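Local coordinates for protein glycerophosphoryl diester phosphodiesterase (Parabacteroides distasonis, PDB 3MZ2) that probably hydrolyses glycerophosphodiesters to an alcohol and glycerol 3-phosphate, at residues E51-T56 / I126-G131; G39-G42 / P46-S49. All coordinates share one frame; numbering follows the deposited sequence.

Interaction 1: residues E51-T56 / I126-G131; sequences ETFENT and IRWARG
The indole of Trp128 reaches out from helix 122-129 with its six-membered ring leading, and the neighbouring residues Phe53 and Glu54 of helix 50-59 receive it with their aliphatic carbons. Trp128 CH2 lies 3.6 Å from Phe53 CB, and the adjoining ring atom Trp128 CZ2 is 3.7 Å from Glu54 CG. The two aromatic rings form an oblique pair, inclined by 34° with the centroids of the Phe53 ring and the six-membered ring of Trp128 5.9 Å apart. Phe53 offers its CB because its CG stands anti to the carbonyl carbon, which carries the phenyl ring away from the tryptophan toward Phe64. On Trp128 the CG is anti to the backbone N (chi1 174°), and this sends the indole across the gap between the helices. Helix 50-59 follows the barrel strand 33-36, whereas helix 122-129 comes after strand 63-70, with strand 76-78 and helix 99-102 in between, and leads into strand 135-137; the contact thus joins two neighbouring helices of the shell round the TIM barrel. One large side chain does the bridging: the backbones stay apart, with the CA atoms of Phe53 and Ala129 9.2 Å from each other. Met50 and Leu57, one turn before and one turn after the contact residues, also touch the indole, while Lys132 makes a cation-pi contact with it. An alanine in place of this tryptophan is likely to leave a gap between the two helices and to deprive the Lys132 ammonium of its aromatic partner. Glu54 extends beyond CG past the pyrrole part of the indole, its carboxylate plane turned 43° from the ring, and Glu54 OE2 remains 3.9 Å from Trp128 NE1.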
loop_
_atom_site.group_PDB
_atom_site.type_symbol
_atom_site.label_atom_id
_atom_site.label_comp_id
_atom_site.label_asym_id
_atom_site.label_seq_id
_atom_site.Cartn_x
_atom_site.Cartn_y
_atom_site.Cartn_z
ATOM N N GLU A 51 -4.235 -21.874 -12.580
ATOM C CA GLU A 51 -3.621 -22.577 -13.711
ATOM C C GLU A 51 -2.126 -22.273 -13.786
ATOM O O GLU A 51 -1.303 -23.149 -14.069
ATOM C CB GLU A 51 -4.342 -22.183 -15.011
ATOM C CG GLU A 51 -5.762 -22.735 -15.102
ATOM C CD GLU A 51 -6.844 -21.874 -14.420
ATOM O OE1 GLU A 51 -6.530 -20.811 -13.841
ATOM O OE2 GLU A 51 -8.030 -22.280 -14.464
ATOM N N THR A 52 -1.756 -21.034 -13.561
ATOM C CA THR A 52 -0.351 -20.673 -13.599
ATOM C C THR A 52 0.456 -21.282 -12.465
ATOM O O THR A 52 1.595 -21.712 -12.678
ATOM C CB THR A 52 -0.199 -19.185 -13.607
ATOM O OG1 THR A 52 -1.082 -18.683 -14.610
ATOM C CG2 THR A 52 1.228 -18.794 -13.934
ATOM N N PHE A 53 -0.139 -21.361 -11.281
ATOM C CA PHE A 53 0.530 -22.020 -10.169
ATOM C C PHE A 53 0.835 -23.468 -10.541
ATOM O O PHE A 53 1.960 -23.963 -10.331
ATOM C CB PHE A 53 -0.298 -22.023 -8.860
ATOM C CG PHE A 53 -0.879 -20.693 -8.443
ATOM C CD1 PHE A 53 -0.253 -19.489 -8.725
ATOM C CD2 PHE A 53 -2.045 -20.681 -7.656
ATOM C CE1 PHE A 53 -0.790 -18.313 -8.271
ATOM C CE2 PHE A 53 -2.624 -19.491 -7.261
ATOM C CZ PHE A 53 -2.012 -18.305 -7.559
ATOM N N GLU A 54 -0.189 -24.165 -11.038
ATOM C CA GLU A 54 -0.058 -25.584 -11.409
ATOM C C GLU A 54 0.995 -25.809 -12.515
ATOM O O GLU A 54 1.834 -26.748 -12.440
ATOM C CB GLU A 54 -1.425 -26.115 -11.864
ATOM C CG GLU A 54 -2.469 -26.106 -10.776
ATOM C CD GLU A 54 -3.926 -26.154 -11.271
ATOM O OE1 GLU A 54 -4.168 -26.430 -12.482
ATOM O OE2 GLU A 54 -4.828 -25.905 -10.419
ATOM N N ASN A 55 0.938 -24.966 -13.533
ATOM C CA ASN A 55 1.926 -24.981 -14.615
ATOM C C ASN A 55 3.337 -24.792 -14.079
ATOM O O ASN A 55 4.245 -25.568 -14.406
ATOM C CB ASN A 55 1.623 -23.885 -15.640
ATOM C CG ASN A 55 2.539 -23.962 -16.865
ATOM O OD1 ASN A 55 2.569 -24.989 -17.547
ATOM N ND2 ASN A 55 3.245 -22.876 -17.169
ATOM N N THR A 56 3.545 -23.809 -13.229
ATOM C CA THR A 56 4.877 -23.609 -12.680
ATOM C C THR A 56 5.382 -24.858 -11.943
ATOM O O THR A 56 6.503 -25.256 -12.151
ATOM C CB THR A 56 4.940 -22.389 -11.742
ATOM O OG1 THR A 56 4.602 -21.207 -12.472
ATOM C CG2 THR A 56 6.334 -22.177 -11.114
ATOM N N ILE A 126 -5.615 -21.471 -1.111
ATOM C CA ILE A 126 -5.138 -22.034 0.143
ATOM C C ILE A 126 -5.453 -23.540 0.185
ATOM O O ILE A 126 -4.580 -24.348 0.523
ATOM C CB ILE A 126 -5.765 -21.292 1.363
ATOM C CG1 ILE A 126 -5.198 -19.887 1.518
ATOM C CG2 ILE A 126 -5.546 -22.039 2.717
ATOM C CD1 ILE A 126 -5.946 -19.098 2.532
ATOM N N ARG A 127 -6.686 -23.917 -0.149
ATOM C CA ARG A 127 -7.094 -25.329 -0.150
ATOM C C ARG A 127 -6.228 -26.168 -1.088
ATOM O O ARG A 127 -5.811 -27.280 -0.755
ATOM C CB ARG A 127 -8.567 -25.468 -0.549
ATOM C CG ARG A 127 -9.551 -24.948 0.505
ATOM C CD ARG A 127 -10.967 -25.548 0.306
ATOM N NE ARG A 127 -10.910 -26.999 0.212
ATOM C CZ ARG A 127 -11.774 -27.737 -0.473
ATOM N NH1 ARG A 127 -12.785 -27.152 -1.101
ATOM N NH2 ARG A 127 -11.632 -29.059 -0.512
ATOM N N TRP A 128 -5.923 -25.612 -2.246
ATOM C CA TRP A 128 -5.048 -26.261 -3.228
ATOM C C TRP A 128 -3.597 -26.336 -2.795
ATOM O O TRP A 128 -2.916 -27.308 -3.034
ATOM C CB TRP A 128 -5.130 -25.486 -4.536
ATOM C CG TRP A 128 -4.150 -25.974 -5.569
ATOM C CD1 TRP A 128 -4.309 -27.057 -6.410
ATOM C CD2 TRP A 128 -2.857 -25.453 -5.827
ATOM N NE1 TRP A 128 -3.182 -27.213 -7.189
ATOM C CE2 TRP A 128 -2.273 -26.249 -6.838
ATOM C CE3 TRP A 128 -2.115 -24.380 -5.305
ATOM C CZ2 TRP A 128 -0.981 -25.975 -7.363
ATOM C CZ3 TRP A 128 -0.816 -24.141 -5.804
ATOM C CH2 TRP A 128 -0.277 -24.945 -6.809
ATOM N N ALA A 129 -3.124 -25.309 -2.121
ATOM C CA ALA A 129 -1.705 -25.227 -1.787
ATOM C C ALA A 129 -1.289 -26.258 -0.723
ATOM O O ALA A 129 -0.126 -26.657 -0.678
ATOM C CB ALA A 129 -1.356 -23.811 -1.336
ATOM N N ARG A 130 -2.210 -26.636 0.162
ATOM C CA ARG A 130 -1.882 -27.509 1.290
ATOM C C ARG A 130 -1.258 -28.810 0.779
ATOM O O ARG A 130 -1.912 -29.548 0.027
ATOM C CB ARG A 130 -3.145 -27.822 2.090
ATOM C CG ARG A 130 -2.916 -28.503 3.448
ATOM C CD ARG A 130 -4.267 -28.821 4.099
ATOM N NE ARG A 130 -4.220 -29.725 5.246
ATOM C CZ ARG A 130 -5.313 -30.216 5.831
ATOM N NH1 ARG A 130 -6.516 -29.884 5.369
ATOM N NH2 ARG A 130 -5.204 -31.029 6.877
ATOM N N GLY A 131 -0.013 -29.090 1.179
ATOM C CA GLY A 131 0.682 -30.313 0.740
ATOM C C GLY A 131 1.399 -30.222 -0.590
ATOM O O GLY A 131 2.000 -31.219 -1.048
#

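Interaction 2: residues G39-G42 / P46-S49. With SO4 (sulfate ion), chain G.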
loop_
_atom_site.group_PDB
_atom_site.type_symbol
_atom_site.label_atom_id
_atom_site.label_comp_id
_atom_site.label_asym_id
_atom_site.label_seq_id
_atom_site.Cartn_x
_atom_site.Cartn_y
_atom_site.Cartn_z
ATOM N N GLY A 39 2.310 -15.140 -8.625
ATOM C CA GLY A 39 2.110 -16.448 -9.150
ATOM C C GLY A 39 2.964 -16.963 -10.287
ATOM O O GLY A 39 2.890 -18.116 -10.625
ATOM N N GLY A 40 3.827 -16.118 -10.862
ATOM C CA GLY A 40 4.457 -16.404 -12.160
ATOM C C GLY A 40 3.472 -16.112 -13.293
ATOM O O GLY A 40 2.256 -16.039 -13.069
ATOM N N ARG A 41 3.984 -15.930 -14.501
ATOM C CA ARG A 41 3.156 -15.723 -15.662
ATOM C C ARG A 41 3.905 -16.072 -16.934
ATOM O O ARG A 41 5.142 -16.184 -16.952
ATOM C CB ARG A 41 2.699 -14.292 -15.749
ATOM C CG ARG A 41 3.847 -13.307 -16.007
ATOM C CD ARG A 41 3.458 -11.855 -15.719
ATOM N NE ARG A 41 4.512 -10.951 -16.147
ATOM C CZ ARG A 41 4.577 -9.636 -15.885
ATOM N NH1 ARG A 41 3.671 -9.034 -15.119
ATOM N NH2 ARG A 41 5.598 -8.930 -16.357
ATOM N N GLY A 42 3.139 -16.204 -17.993
ATOM C CA GLY A 42 3.656 -16.555 -19.320
ATOM C C GLY A 42 2.569 -16.655 -20.345
ATOM O O GLY A 42 1.394 -16.453 -20.021
ATOM N N PRO A 46 -1.930 -16.503 -17.009
ATOM C CA PRO A 46 -2.043 -15.240 -16.310
ATOM C C PRO A 46 -1.492 -15.209 -14.869
ATOM O O PRO A 46 -1.432 -16.232 -14.179
ATOM C CB PRO A 46 -3.558 -15.012 -16.278
ATOM C CG PRO A 46 -4.134 -15.925 -17.326
ATOM C CD PRO A 46 -3.243 -17.099 -17.317
ATOM N N GLU A 47 -1.098 -14.027 -14.429
ATOM C CA GLU A 47 -0.844 -13.713 -13.003
ATOM C C GLU A 47 -1.995 -14.146 -12.148
ATOM O O GLU A 47 -3.142 -14.082 -12.612
ATOM C CB GLU A 47 -0.828 -12.195 -12.815
ATOM C CG GLU A 47 0.351 -11.543 -13.292
ATOM C CD GLU A 47 0.284 -10.031 -13.170
ATOM O OE1 GLU A 47 -0.539 -9.430 -12.395
ATOM O OE2 GLU A 47 1.147 -9.442 -13.839
ATOM N N ASN A 48 -1.692 -14.534 -10.907
ATOM C CA ASN A 48 -2.731 -14.788 -9.889
ATOM C C ASN A 48 -3.836 -15.712 -10.415
ATOM O O ASN A 48 -5.034 -15.444 -10.265
ATOM C CB ASN A 48 -3.302 -13.456 -9.367
ATOM C CG ASN A 48 -2.381 -12.765 -8.386
ATOM O OD1 ASN A 48 -2.067 -13.306 -7.322
ATOM N ND2 ASN A 48 -1.964 -11.532 -8.710
ATOM N N SER A 49 -3.408 -16.817 -11.005
ATOM C CA SER A 49 -4.340 -17.814 -11.505
ATOM C C SER A 49 -3.932 -19.182 -11.032
ATOM O O SER A 49 -2.747 -19.480 -10.899
ATOM C CB SER A 49 -4.426 -17.794 -13.037
ATOM O OG SER A 49 -3.296 -18.414 -13.660
HETATM S S SO4 G . 4.060 -5.343 -14.678
HETATM O O1 SO4 G . 3.737 -5.591 -16.089
HETATM O O2 SO4 G . 4.208 -6.622 -13.994
HETATM O O3 SO4 G . 5.308 -4.583 -14.599
HETATM O O4 SO4 G . 2.996 -4.623 -13.967
#
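Arg41 NH1 grips two anionic oxygens at once: Glu47 OE2 and a sulfate oxygen. The salt bridge from Arg41 NH1 to Glu47 OE2 is 2.9 Å long and moderately bent, with an N-H...O angle of 144°, whereas the bond from Arg41 NH1 to SO4 O2 is shorter, 2.7 Å, and somewhat straighter. Guanidinium and carboxylate are nearly coplanar, their planes 12° apart, and Glu47 OE2 sits at the guanidinium edge, almost in its plane. NH1 in turn approaches OE2 nearly along the C-O axis. The two side chains run side by side and point the same way; Arg41 places its CG between the backbone N and the carbonyl carbon (chi1 67°) and is extended from there, which brings its CD alongside the glutamate as well.

Behind these groups the backbones come close, the CA atoms of Arg41 and Glu47 being 5.2 Å apart. Glycines make this turn possible: a CB on Gly39 would fall 3.3 Å from Asn48 N, and the positive phi of Gly40 also favours a residue without one. Gly39 closes the HRG motif and 46-48 is the PEN motif, both characteristic of this family and lying here in the loop after the first barrel strand, 33-36. Arg38 and Arg86 both form salt bridges to Glu47 OE2, Arg86 being its strongest partner, while Asn48 ND2 is held by Asp67. The Arg41 backbone is further hydrogen-bonded to Asp266.

Three arginines thus share one carboxylate oxygen, which sets the direction of their cationic ends. Arg41, one of the three, also holds a sulfate, probably from the crystallisation liquor, with a second sulfate nearby, which is consistent with a site for the phosphate of a diester substrate.

Interaction 2 closes just before interaction 1 opens: the loop holding 39-42 and 46-49 runs straight into helix 50-59, with Ser49 at its N-cap position. The centres of the two contacts are 11 Å apart, and Phe53 belongs to the join between them. While its CB faces the tryptophan of interaction 1, the far side of its ring packs on the signature loop, with Phe53 CE1 3.6 Å from Gly39 CA. The same helix therefore has the neighbouring helix 122-129 on one flank and the anion-binding loop of interaction 2 at its start. The sulfate, a likely phosphate mimic, is bound by interaction 2, whereas interaction 1 is packing in the helical shell.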